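Local coordinates for protein glycoside hydrolase family 31 (Trueperella pyogenes, PDB 5I0F) that degrades cycloalternan, probably by cleaving its alpha-glucosidic links through a covalent glycosyl-enzyme intermediate in a TIM-barrel active site, at residues A[295-300]-A[315-320]; A[538-543]-A[572-577]; A[615-620]-A[718-723]; A[641-644]-A[649-652]. All coordinates share one frame; numbering follows the deposited sequence.

Contact 1: residues A[295-300]-A[315-320]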
loop_
_atom_site.group_PDB
_atom_site.type_symbol
_atom_site.label_atom_id
_atom_site.label_comp_id
_atom_site.label_asym_id
_atom_site.label_seq_id
_atom_site.Cartn_x
_atom_site.Cartn_y
_atom_site.Cartn_z
ATOM N N PHE A 295 -15.144 -10.247 -11.555
ATOM C CA PHE A 295 -14.295 -10.554 -12.698
ATOM C C PHE A 295 -14.649 -9.865 -14.001
ATOM O O PHE A 295 -13.941 -10.054 -15.003
ATOM C CB PHE A 295 -14.232 -12.066 -12.899
ATOM C CG PHE A 295 -13.544 -12.779 -11.780
ATOM C CD1 PHE A 295 -12.217 -12.513 -11.491
ATOM C CD2 PHE A 295 -14.201 -13.732 -11.043
ATOM C CE1 PHE A 295 -11.572 -13.175 -10.458
ATOM C CE2 PHE A 295 -13.560 -14.406 -10.004
ATOM C CZ PHE A 295 -12.254 -14.116 -9.709
ATOM N N GLY A 296 -15.724 -9.072 -14.018
ATOM C CA GLY A 296 -16.014 -8.235 -15.195
ATOM C C GLY A 296 -15.196 -6.942 -15.176
ATOM O O GLY A 296 -14.398 -6.715 -14.278
ATOM N N LEU A 297 -15.379 -6.081 -16.164
ATOM C CA LEU A 297 -14.657 -4.800 -16.172
ATOM C C LEU A 297 -15.183 -3.863 -15.074
ATOM O O LEU A 297 -16.412 -3.694 -14.900
ATOM C CB LEU A 297 -14.771 -4.136 -17.544
ATOM C CG LEU A 297 -14.094 -2.775 -17.722
ATOM C CD1 LEU A 297 -12.611 -2.879 -17.454
ATOM C CD2 LEU A 297 -14.346 -2.272 -19.133
ATOM N N TRP A 298 -14.251 -3.273 -14.334
ATOM C CA TRP A 298 -14.556 -2.242 -13.349
ATOM C C TRP A 298 -14.351 -0.864 -13.999
ATOM O O TRP A 298 -13.264 -0.592 -14.526
ATOM C CB TRP A 298 -13.629 -2.326 -12.144
ATOM C CG TRP A 298 -13.828 -3.503 -11.241
ATOM C CD1 TRP A 298 -14.014 -4.808 -11.601
ATOM C CD2 TRP A 298 -13.846 -3.468 -9.819
ATOM N NE1 TRP A 298 -14.153 -5.596 -10.484
ATOM C CE2 TRP A 298 -14.053 -4.794 -9.371
ATOM C CE3 TRP A 298 -13.699 -2.447 -8.880
ATOM C CZ2 TRP A 298 -14.138 -5.124 -8.015
ATOM C CZ3 TRP A 298 -13.771 -2.768 -7.515
ATOM C CH2 TRP A 298 -13.978 -4.098 -7.098
ATOM N N ALA A 299 -15.374 -0.019 -13.934
ATOM C CA ALA A 299 -15.302 1.371 -14.433
ATOM C C ALA A 299 -15.146 2.340 -13.261
ATOM O O ALA A 299 -15.856 2.222 -12.272
ATOM C CB ALA A 299 -16.568 1.681 -15.165
ATOM N N SER A 300 -14.247 3.311 -13.381
ATOM C CA SER A 300 -14.006 4.290 -12.311
ATOM C C SER A 300 -13.477 5.600 -12.914
ATOM O O SER A 300 -12.845 5.609 -13.980
ATOM C CB SER A 300 -13.010 3.715 -11.315
ATOM O OG SER A 300 -12.711 4.615 -10.250
ATOM N N ASP A 315 -24.411 4.408 -19.557
ATOM C CA ASP A 315 -25.158 4.354 -20.829
ATOM C C ASP A 315 -24.175 4.230 -22.015
ATOM O O ASP A 315 -24.442 3.505 -22.965
ATOM C CB ASP A 315 -26.069 5.574 -21.029
ATOM C CG ASP A 315 -27.217 5.646 -20.025
ATOM O OD1 ASP A 315 -27.519 4.638 -19.302
ATOM O OD2 ASP A 315 -27.836 6.735 -19.949
ATOM N N ARG A 316 -23.032 4.905 -21.941
ATOM C CA ARG A 316 -22.047 4.810 -23.027
ATOM C C ARG A 316 -21.458 3.396 -23.138
ATOM O O ARG A 316 -21.366 2.858 -24.233
ATOM C CB ARG A 316 -20.972 5.877 -22.906
ATOM C CG ARG A 316 -20.038 5.981 -24.107
ATOM C CD ARG A 316 -20.714 6.556 -25.336
ATOM N NE ARG A 316 -19.788 6.684 -26.463
ATOM C CZ ARG A 316 -18.996 7.732 -26.707
ATOM N NH1 ARG A 316 -18.198 7.707 -27.768
ATOM N NH2 ARG A 316 -18.993 8.812 -25.923
ATOM N N HIS A 317 -21.097 2.798 -22.003
ATOM C CA HIS A 317 -20.676 1.391 -21.994
ATOM C C HIS A 317 -21.707 0.500 -22.720
ATOM O O HIS A 317 -21.362 -0.301 -23.585
ATOM C CB HIS A 317 -20.442 0.895 -20.574
ATOM C CG HIS A 317 -19.052 1.135 -20.088
ATOM N ND1 HIS A 317 -17.990 0.372 -20.505
ATOM C CD2 HIS A 317 -18.537 2.082 -19.263
ATOM C CE1 HIS A 317 -16.878 0.837 -19.961
ATOM N NE2 HIS A 317 -17.185 1.861 -19.184
ATOM N N ARG A 318 -22.967 0.659 -22.368
ATOM C CA ARG A 318 -24.022 -0.149 -22.965
ATOM C C ARG A 318 -24.137 0.134 -24.469
ATOM O O ARG A 318 -24.201 -0.797 -25.280
ATOM C CB ARG A 318 -25.343 0.153 -22.248
ATOM C CG ARG A 318 -26.581 -0.484 -22.873
ATOM C CD ARG A 318 -27.824 0.342 -22.554
ATOM N NE ARG A 318 -28.623 -0.259 -21.500
ATOM C CZ ARG A 318 -29.508 0.388 -20.724
ATOM N NH1 ARG A 318 -29.717 1.714 -20.805
ATOM N NH2 ARG A 318 -30.187 -0.315 -19.834
ATOM N N ASN A 319 -24.158 1.410 -24.841
ATOM C CA ASN A 319 -24.296 1.761 -26.267
ATOM C C ASN A 319 -23.097 1.350 -27.096
ATOM O O ASN A 319 -23.251 1.027 -28.267
ATOM C CB ASN A 319 -24.565 3.244 -26.437
ATOM C CG ASN A 319 -25.937 3.627 -25.951
ATOM O OD1 ASN A 319 -26.885 2.840 -26.040
ATOM N ND2 ASN A 319 -26.060 4.825 -25.432
ATOM N N GLU A 320 -21.912 1.352 -26.489
ATOM C CA GLU A 320 -20.713 0.901 -27.185
ATOM C C GLU A 320 -20.521 -0.633 -27.176
ATOM O O GLU A 320 -19.611 -1.124 -27.814
ATOM C CB GLU A 320 -19.465 1.614 -26.634
ATOM C CG GLU A 320 -19.440 3.131 -26.848
ATOM C CD GLU A 320 -19.239 3.571 -28.296
ATOM O OE1 GLU A 320 -18.997 2.731 -29.186
ATOM O OE2 GLU A 320 -19.299 4.793 -28.539
#

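Contact 2: residues A[538-543]-A[572-577]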
loop_
_atom_site.group_PDB
_atom_site.type_symbol
_atom_site.label_atom_id
_atom_site.label_comp_id
_atom_site.label_asym_id
_atom_site.label_seq_id
_atom_site.Cartn_x
_atom_site.Cartn_y
_atom_site.Cartn_z
ATOM N N GLU A 538 7.171 2.425 -17.996
ATOM C CA GLU A 538 7.852 1.951 -16.792
ATOM C C GLU A 538 6.854 1.584 -15.688
ATOM O O GLU A 538 7.024 0.555 -15.014
ATOM C CB GLU A 538 8.892 2.976 -16.277
ATOM C CG GLU A 538 9.732 2.483 -15.087
ATOM C CD GLU A 538 10.313 1.068 -15.257
ATOM O OE1 GLU A 538 10.872 0.736 -16.357
ATOM O OE2 GLU A 538 10.168 0.252 -14.293
ATOM N N ALA A 539 5.804 2.385 -15.529
ATOM C CA ALA A 539 4.782 2.078 -14.533
ATOM C C ALA A 539 3.989 0.792 -14.855
ATOM O O ALA A 539 3.637 0.030 -13.949
ATOM C CB ALA A 539 3.848 3.263 -14.353
ATOM N N PHE A 540 3.717 0.576 -16.140
ATOM C CA PHE A 540 3.119 -0.667 -16.642
ATOM C C PHE A 540 3.976 -1.874 -16.238
ATOM O O PHE A 540 3.472 -2.819 -15.612
ATOM C CB PHE A 540 2.948 -0.521 -18.179
ATOM C CG PHE A 540 2.365 -1.707 -18.911
ATOM C CD1 PHE A 540 1.704 -2.751 -18.286
ATOM C CD2 PHE A 540 2.481 -1.746 -20.303
ATOM C CE1 PHE A 540 1.168 -3.799 -19.011
ATOM C CE2 PHE A 540 1.926 -2.794 -21.043
ATOM C CZ PHE A 540 1.293 -3.831 -20.393
ATOM N N ARG A 541 5.274 -1.831 -16.559
ATOM C CA ARG A 541 6.173 -2.923 -16.152
ATOM C C ARG A 541 6.194 -3.129 -14.644
ATOM O O ARG A 541 6.149 -4.282 -14.173
ATOM C CB ARG A 541 7.595 -2.694 -16.665
ATOM C CG ARG A 541 7.665 -2.756 -18.188
ATOM C CD ARG A 541 9.070 -2.598 -18.764
ATOM N NE ARG A 541 9.596 -1.242 -18.663
ATOM C CZ ARG A 541 9.604 -0.304 -19.632
ATOM N NH1 ARG A 541 10.127 0.884 -19.362
ATOM N NH2 ARG A 541 9.111 -0.505 -20.856
ATOM N N SER A 542 6.271 -2.030 -13.892
ATOM C CA SER A 542 6.270 -2.109 -12.416
ATOM C C SER A 542 5.005 -2.719 -11.870
ATOM O O SER A 542 5.044 -3.503 -10.896
ATOM C CB SER A 542 6.490 -0.742 -11.770
ATOM O OG SER A 542 7.798 -0.289 -12.081
ATOM N N SER A 543 3.884 -2.405 -12.515
ATOM C CA SER A 543 2.590 -2.924 -12.084
ATOM C C SER A 543 2.490 -4.438 -12.289
ATOM O O SER A 543 1.941 -5.119 -11.440
ATOM C CB SER A 543 1.416 -2.164 -12.726
ATOM O OG SER A 543 1.468 -0.732 -12.477
ATOM N N ALA A 572 -2.022 6.237 -27.146
ATOM C CA ALA A 572 -2.922 5.169 -27.617
ATOM C C ALA A 572 -2.275 3.793 -27.472
ATOM O O ALA A 572 -2.923 2.856 -27.050
ATOM C CB ALA A 572 -3.332 5.404 -29.078
ATOM N N GLU A 573 -0.999 3.680 -27.826
ATOM C CA GLU A 573 -0.314 2.399 -27.839
ATOM C C GLU A 573 -0.202 1.784 -26.437
ATOM O O GLU A 573 -0.349 0.571 -26.266
ATOM C CB GLU A 573 1.090 2.543 -28.459
ATOM C CG GLU A 573 1.749 1.215 -28.745
ATOM C CD GLU A 573 3.135 1.357 -29.354
ATOM O OE1 GLU A 573 3.688 0.325 -29.764
ATOM O OE2 GLU A 573 3.703 2.486 -29.379
ATOM N N LEU A 574 0.067 2.633 -25.452
ATOM C CA LEU A 574 0.127 2.196 -24.066
ATOM C C LEU A 574 -1.232 1.741 -23.593
ATOM O O LEU A 574 -1.348 0.693 -22.957
ATOM C CB LEU A 574 0.696 3.307 -23.155
ATOM C CG LEU A 574 0.700 3.012 -21.654
ATOM C CD1 LEU A 574 1.487 1.748 -21.318
ATOM C CD2 LEU A 574 1.247 4.228 -20.943
ATOM N N TYR A 575 -2.268 2.512 -23.888
ATOM C CA TYR A 575 -3.628 2.101 -23.527
ATOM C C TYR A 575 -3.958 0.731 -24.122
ATOM O O TYR A 575 -4.422 -0.152 -23.415
ATOM C CB TYR A 575 -4.656 3.126 -23.950
ATOM C CG TYR A 575 -6.044 2.916 -23.343
ATOM C CD1 TYR A 575 -6.350 3.383 -22.065
ATOM C CD2 TYR A 575 -7.042 2.282 -24.058
ATOM C CE1 TYR A 575 -7.618 3.225 -21.519
ATOM C CE2 TYR A 575 -8.320 2.128 -23.520
ATOM C CZ TYR A 575 -8.602 2.593 -22.258
ATOM O OH TYR A 575 -9.882 2.439 -21.747
ATOM N N ALA A 576 -3.647 0.539 -25.393
ATOM C CA ALA A 576 -3.874 -0.748 -26.046
ATOM C C ALA A 576 -3.162 -1.903 -25.386
ATOM O O ALA A 576 -3.783 -2.941 -25.137
ATOM C CB ALA A 576 -3.498 -0.685 -27.514
ATOM N N ARG A 577 -1.863 -1.755 -25.122
ATOM C CA ARG A 577 -1.090 -2.860 -24.550
ATOM C C ARG A 577 -1.519 -3.141 -23.107
ATOM O O ARG A 577 -1.618 -4.294 -22.696
ATOM C CB ARG A 577 0.415 -2.588 -24.589
ATOM C CG ARG A 577 1.041 -2.433 -25.959
ATOM C CD ARG A 577 0.730 -3.586 -26.879
ATOM N NE ARG A 577 1.606 -3.625 -28.045
ATOM C CZ ARG A 577 1.485 -4.486 -29.055
ATOM N NH1 ARG A 577 0.511 -5.399 -29.081
ATOM N NH2 ARG A 577 2.361 -4.436 -30.060
#

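Contact 3: residues A[615-620]-A[718-723]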
loop_
_atom_site.group_PDB
_atom_site.type_symbol
_atom_site.label_atom_id
_atom_site.label_comp_id
_atom_site.label_asym_id
_atom_site.label_seq_id
_atom_site.Cartn_x
_atom_site.Cartn_y
_atom_site.Cartn_z
ATOM N N CYS A 615 -7.121 8.310 -31.801
ATOM C CA CYS A 615 -7.002 6.906 -32.195
ATOM C C CYS A 615 -8.331 6.197 -32.034
ATOM O O CYS A 615 -8.607 5.553 -31.010
ATOM C CB CYS A 615 -5.907 6.190 -31.405
ATOM S SG CYS A 615 -5.703 4.476 -31.939
ATOM N N GLY A 616 -9.155 6.322 -33.067
ATOM C CA GLY A 616 -10.529 5.840 -33.018
ATOM C C GLY A 616 -10.634 4.338 -32.817
ATOM O O GLY A 616 -11.546 3.885 -32.147
ATOM N N GLU A 617 -9.686 3.569 -33.356
ATOM C CA GLU A 617 -9.688 2.102 -33.171
ATOM C C GLU A 617 -9.593 1.604 -31.691
ATOM O O GLU A 617 -9.873 0.426 -31.417
ATOM C CB GLU A 617 -8.616 1.436 -34.044
ATOM C CG GLU A 617 -7.180 1.683 -33.615
ATOM C CD GLU A 617 -6.156 1.454 -34.739
ATOM O OE1 GLU A 617 -6.375 0.572 -35.587
ATOM O OE2 GLU A 617 -5.127 2.172 -34.790
ATOM N N LEU A 618 -9.231 2.473 -30.743
ATOM C CA LEU A 618 -9.224 2.060 -29.335
ATOM C C LEU A 618 -10.585 1.609 -28.813
ATOM O O LEU A 618 -10.641 0.780 -27.901
ATOM C CB LEU A 618 -8.688 3.164 -28.421
ATOM C CG LEU A 618 -7.213 3.542 -28.545
ATOM C CD1 LEU A 618 -6.896 4.554 -27.455
ATOM C CD2 LEU A 618 -6.317 2.312 -28.422
ATOM N N ILE A 619 -11.676 2.150 -29.358
ATOM C CA ILE A 619 -13.010 1.721 -28.903
ATOM C C ILE A 619 -13.254 0.269 -29.368
ATOM O O ILE A 619 -13.636 -0.571 -28.556
ATOM C CB ILE A 619 -14.148 2.686 -29.325
ATOM C CG1 ILE A 619 -13.843 4.122 -28.859
ATOM C CG2 ILE A 619 -15.461 2.253 -28.693
ATOM C CD1 ILE A 619 -14.862 5.142 -29.306
ATOM N N ASP A 620 -12.972 -0.025 -30.639
ATOM C CA ASP A 620 -13.071 -1.406 -31.163
ATOM C C ASP A 620 -12.149 -2.355 -30.396
ATOM O O ASP A 620 -12.527 -3.482 -30.100
ATOM C CB ASP A 620 -12.727 -1.484 -32.661
ATOM C CG ASP A 620 -13.897 -1.105 -33.579
ATOM O OD1 ASP A 620 -15.056 -0.862 -33.145
ATOM O OD2 ASP A 620 -13.658 -1.071 -34.807
ATOM N N VAL A 718 2.774 -9.296 -32.891
ATOM C CA VAL A 718 1.896 -8.659 -31.897
ATOM C C VAL A 718 1.243 -7.354 -32.388
ATOM O O VAL A 718 1.568 -6.248 -31.930
ATOM C CB VAL A 718 2.614 -8.458 -30.534
ATOM C CG1 VAL A 718 2.797 -9.796 -29.838
ATOM C CG2 VAL A 718 3.952 -7.749 -30.679
ATOM N N GLY A 719 0.283 -7.491 -33.301
ATOM C CA GLY A 719 -0.632 -6.387 -33.583
ATOM C C GLY A 719 -1.353 -6.017 -32.280
ATOM O O GLY A 719 -1.323 -6.775 -31.302
ATOM N N TRP A 720 -2.036 -4.882 -32.260
ATOM C CA TRP A 720 -2.667 -4.428 -31.010
ATOM C C TRP A 720 -3.802 -5.344 -30.540
ATOM O O TRP A 720 -4.138 -5.353 -29.361
ATOM C CB TRP A 720 -3.158 -2.993 -31.162
ATOM C CG TRP A 720 -2.057 -1.961 -31.259
ATOM C CD1 TRP A 720 -0.714 -2.179 -31.430
ATOM C CD2 TRP A 720 -2.230 -0.546 -31.211
ATOM N NE1 TRP A 720 -0.053 -0.981 -31.506
ATOM C CE2 TRP A 720 -0.960 0.038 -31.368
ATOM C CE3 TRP A 720 -3.350 0.288 -31.069
ATOM C CZ2 TRP A 720 -0.763 1.434 -31.365
ATOM C CZ3 TRP A 720 -3.151 1.684 -31.058
ATOM C CH2 TRP A 720 -1.860 2.230 -31.201
ATOM N N ASP A 721 -4.371 -6.126 -31.455
ATOM C CA ASP A 721 -5.383 -7.134 -31.131
ATOM C C ASP A 721 -4.825 -8.448 -30.577
ATOM O O ASP A 721 -5.599 -9.363 -30.311
ATOM C CB ASP A 721 -6.309 -7.405 -32.329
ATOM C CG ASP A 721 -5.576 -7.793 -33.577
ATOM O OD1 ASP A 721 -4.334 -7.728 -33.655
ATOM O OD2 ASP A 721 -6.266 -8.133 -34.542
ATOM N N ILE A 722 -3.505 -8.538 -30.387
ATOM C CA ILE A 722 -2.845 -9.713 -29.778
ATOM C C ILE A 722 -2.086 -9.307 -28.509
ATOM O O ILE A 722 -1.391 -8.307 -28.505
ATOM C CB ILE A 722 -1.796 -10.314 -30.750
ATOM C CG1 ILE A 722 -2.449 -10.682 -32.099
ATOM C CG2 ILE A 722 -1.040 -11.495 -30.143
ATOM C CD1 ILE A 722 -3.447 -11.814 -32.034
ATOM N N ILE A 723 -2.218 -10.119 -27.465
ATOM C CA ILE A 723 -1.253 -10.187 -26.371
ATOM C C ILE A 723 -0.829 -11.665 -26.327
ATOM O O ILE A 723 -1.691 -12.526 -26.345
ATOM C CB ILE A 723 -1.804 -9.699 -25.006
ATOM C CG1 ILE A 723 -0.783 -9.994 -23.887
ATOM C CG2 ILE A 723 -3.174 -10.285 -24.674
ATOM C CD1 ILE A 723 -1.204 -9.528 -22.503
#

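Contact 4: residues A[641-644]-A[649-652]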
loop_
_atom_site.group_PDB
_atom_site.type_symbol
_atom_site.label_atom_id
_atom_site.label_comp_id
_atom_site.label_asym_id
_atom_site.label_seq_id
_atom_site.Cartn_x
_atom_site.Cartn_y
_atom_site.Cartn_z
ATOM N N ARG A 641 -11.461 -20.675 -7.476
ATOM C CA ARG A 641 -11.892 -21.752 -6.574
ATOM C C ARG A 641 -10.759 -22.755 -6.322
ATOM O O ARG A 641 -10.509 -23.143 -5.179
ATOM C CB ARG A 641 -13.139 -22.484 -7.120
ATOM C CG ARG A 641 -14.417 -21.668 -7.008
ATOM C CD ARG A 641 -15.661 -22.502 -7.333
ATOM N NE ARG A 641 -15.770 -22.937 -8.753
ATOM C CZ ARG A 641 -16.766 -22.640 -9.606
ATOM N NH1 ARG A 641 -17.816 -21.890 -9.229
ATOM N NH2 ARG A 641 -16.720 -23.101 -10.869
ATOM N N GLN A 642 -10.086 -23.177 -7.389
ATOM C CA GLN A 642 -8.929 -24.059 -7.244
ATOM C C GLN A 642 -7.824 -23.428 -6.394
ATOM O O GLN A 642 -7.266 -24.101 -5.533
ATOM C CB GLN A 642 -8.366 -24.514 -8.604
ATOM C CG GLN A 642 -9.135 -25.673 -9.209
ATOM C CD GLN A 642 -8.929 -26.963 -8.428
ATOM O OE1 GLN A 642 -7.783 -27.370 -8.172
ATOM N NE2 GLN A 642 -10.030 -27.608 -8.028
ATOM N N CYS A 643 -7.529 -22.154 -6.625
ATOM C CA CYS A 643 -6.529 -21.432 -5.821
ATOM C C CYS A 643 -6.823 -21.423 -4.318
ATOM O O CYS A 643 -5.900 -21.456 -3.511
ATOM C CB CYS A 643 -6.382 -19.975 -6.281
ATOM S SG CYS A 643 -5.629 -19.767 -7.915
ATOM N N LEU A 644 -8.095 -21.348 -3.945
ATOM C CA LEU A 644 -8.473 -21.373 -2.539
ATOM C C LEU A 644 -8.169 -22.744 -1.932
ATOM O O LEU A 644 -7.783 -22.813 -0.768
ATOM C CB LEU A 644 -9.962 -21.027 -2.348
ATOM C CG LEU A 644 -10.466 -19.643 -2.798
ATOM C CD1 LEU A 644 -11.930 -19.449 -2.410
ATOM C CD2 LEU A 644 -9.617 -18.536 -2.235
ATOM N N PRO A 649 -1.261 -18.744 -6.150
ATOM C CA PRO A 649 -1.778 -17.499 -6.708
ATOM C C PRO A 649 -2.592 -17.727 -7.984
ATOM O O PRO A 649 -2.451 -18.761 -8.621
ATOM C CB PRO A 649 -0.514 -16.708 -7.057
ATOM C CG PRO A 649 0.617 -17.407 -6.397
ATOM C CD PRO A 649 0.207 -18.818 -6.195
ATOM N N LEU A 650 -3.417 -16.757 -8.349
ATOM C CA LEU A 650 -4.089 -16.755 -9.652
ATOM C C LEU A 650 -3.145 -16.100 -10.650
ATOM O O LEU A 650 -2.840 -16.675 -11.670
ATOM C CB LEU A 650 -5.425 -16.023 -9.593
ATOM C CG LEU A 650 -6.243 -15.948 -10.877
ATOM C CD1 LEU A 650 -6.708 -17.333 -11.299
ATOM C CD2 LEU A 650 -7.442 -15.038 -10.667
ATOM N N MET A 651 -2.662 -14.903 -10.325
ATOM C CA MET A 651 -1.588 -14.253 -11.083
ATOM C C MET A 651 -0.274 -14.753 -10.522
ATOM O O MET A 651 0.154 -14.337 -9.447
ATOM C CB MET A 651 -1.703 -12.729 -10.976
ATOM C CG MET A 651 -0.682 -11.962 -11.786
ATOM S SD MET A 651 -1.137 -10.215 -11.852
ATOM C CE MET A 651 0.106 -9.581 -12.982
ATOM N N ARG A 652 0.348 -15.682 -11.255
ATOM C CA ARG A 652 1.197 -16.704 -10.632
ATOM C C ARG A 652 2.590 -16.689 -11.231
ATOM O O ARG A 652 2.765 -16.977 -12.411
ATOM C CB ARG A 652 0.548 -18.092 -10.804
ATOM C CG ARG A 652 1.313 -19.276 -10.213
ATOM C CD ARG A 652 0.632 -20.604 -10.560
ATOM N NE ARG A 652 -0.778 -20.577 -10.145
ATOM C CZ ARG A 652 -1.662 -21.542 -10.384
ATOM N NH1 ARG A 652 -1.302 -22.651 -11.016
ATOM N NH2 ARG A 652 -2.912 -21.401 -9.961
#

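Contact 1: residues A[295-300]-A[315-320]
H317 points its imidazole from helix 307-320 at strand 297-300 and meets two small apolar groups there, one on each of two alternate strand residues. CE1 of H317 lies 4.1 Å from CD2 of L297, and NE2 of H317 is 4.1 Å from CB of A299; both carbons come to the ring obliquely. L297 reaches the ring because its CG stands anti to the backbone N (chi1 179°), and its branch crosses the histidine at about a right angle. A299 needs no torsion, since its CB already points at the helix. Strand 297-300 is the first of the eight parallel strands of the TIM barrel, and with helix 307-320 and strand 326-329 it forms a beta-alpha-beta unit, so this is the packing of a barrel helix on the outer face of its own strand. Both imidazole nitrogens are engaged beyond the pair: ND1 of H317 bonds to the carbonyl of I322 and NE2 to the hydroxyl of Y590 in strand 587-590, which should fix the rotation of the ring, while W607 meets it edge-to-face. Next to H317 on the helix, R316 reaches one turn on to E320 and grips it side-on, with NE and NH1 both directed at OE2. The bond from R316 NE to E320 OE2, 2.9 Å, runs in the guanidinium plane to the anti lone pair; E320 OE1 turns to R623.

Contact 2: residues A[538-543]-A[572-577]
The phenyl ring of F540 extends from helix 537-551 to helix 572-583 and touches two residues one turn apart there. CD2 of F540 lies 3.8 Å from CD1 of L574, and the two side chains run alongside one another, pointing opposite ways. Farther out on the ring, CE2 of F540 is 3.9 Å from CB of R577, and CZ of F540 comes within 3.7 Å of the R577 carbonyl O; L574 CD1 and that oxygen both approach obliquely. With CG anti to the backbone N (chi1 179°), F540 directs its ring toward helix 572-583. Both helices belong to the outer layer of the TIM barrel, helix 537-551 between strands 527-529 and 558-561 and helix 572-583 between strands 558-561 and 587-590, so the contact joins successive barrel helices. In the next shell the ring of W560, on strand 558-561 between the two helices in sequence, meets F540 with its plane nearly parallel, and W537 touches both L574 and R577. R577 offers F540 its CB and its backbone carbonyl: the side chain then bends at chi2 (-53°) and leads the guanidinium off to the carbonyls of V718 and G719. On the other helix R541 holds OE1 of E538 side-on through NE and NH1.

Contact 3: residues A[615-620]-A[718-723]
The indole of W720 presents the outer corner of its six-membered ring, CZ3, to residues 615-618. C615 SG sits at the ring edge, near the plane, 3.9 Å from W720 CZ3; it is 5.2 Å from the centroid of the six-membered ring of W720 and 76° off the ring normal, a cysteine sulfur-aromatic contact made edge-on. L618 CD2 approaches the same carbon obliquely, 4.2 Å from W720 CZ3, and E617 OE2 likewise comes in obliquely, more loosely, at 4.3 Å from W720 CZ3. Three side chains therefore converge on one ring atom. The sulfur of C615 is put there by a first torsion that sets it anti to the backbone N (chi1 -177°), whereas L618 has its CG anti to the carbonyl carbon (chi1 -67°) and sends a branch to the tryptophan. C615, E617 and L618 lie around the N-terminal start of helix 617-646; W720 is at the second position of a type I beta turn, G719 to I722, closed by the bond from I722 N to G719 O, 3.0 Å. This turn belongs to the C-terminal beta domain, and the contact seats it on the TIM-barrel domain. Around it, E573 and A576 of helix 572-583 also touch W720, while Y625 and H624 of helix 617-646 bond to the carbonyls of W720 and D721. Across the two segments the attraction is dispersive and sulfur-aromatic; the directional hold on the turn comes from its backbone carbonyls, bonded by barrel-domain side chains, with the edge of the indole packed beside them.

Contact 4: residues A[641-644]-A[649-652]
C643 turns its sulfur away from its own carbonyl carbon (chi1 -69°, SG beside the backbone N), which points it from helix 617-646 at the P649 to L650 peptide, while R652 runs extended from CA to CD and then bends at chi3 (-54°), bringing its guanidinium back to the same peptide. SG of C643 lies 3.4 Å from the carbonyl O of P649 and 3.8 Å from the backbone N of L650. CB of L650 adds an apolar touch, 4.1 Å from C643 SG. R652 NH2 comes to 3.8 Å from C643 SG, with the sulfur at the edge of the guanidinium, near its plane. The helix runs on to residue 646 and is followed by a short link, after which strand 651-652 opens as an outermost strand of the six-stranded antiparallel sheet of the C-terminal domain; the contact folds the start of that sheet back against the end of the helix. Within 649-652 the P649 O accepts two hydrogen bonds from R652, gripped side-on: NE of R652 at 2.9 Å from P649 O and NH2 of R652 at 3.0 Å from P649 O, both in the guanidinium plane. NH2 meets the carbonyl almost head-on (C=O...N 164°), whereas NE is tilted out of the carbonyl plane. The remaining nitrogen, NH1 of R652, forms salt bridges to D675 and D657.

In the fold
Contacts 1 and 2 lie within the TIM barrel, the first on its opening beta-alpha-beta unit and the second between two later barrel helices; their centres are 20 Å apart. Contact 3 joins the barrel domain to the C-terminal beta domain, and contact 4 sits where helix 617-646 passes into that domain. Contacts 3 and 4 use opposite ends of this helix, with centres 29 Å apart, and contact 4 falls along the chain between the two segments of contact 3. Contacts 2 and 3 meet directly, through R577 and the 718-719 backbone and through A572 packed on C615, with centres 14 Å apart. E320 of contact 1 packs on I619 of contact 3, so helix 307-320 lies against the start of helix 617-646.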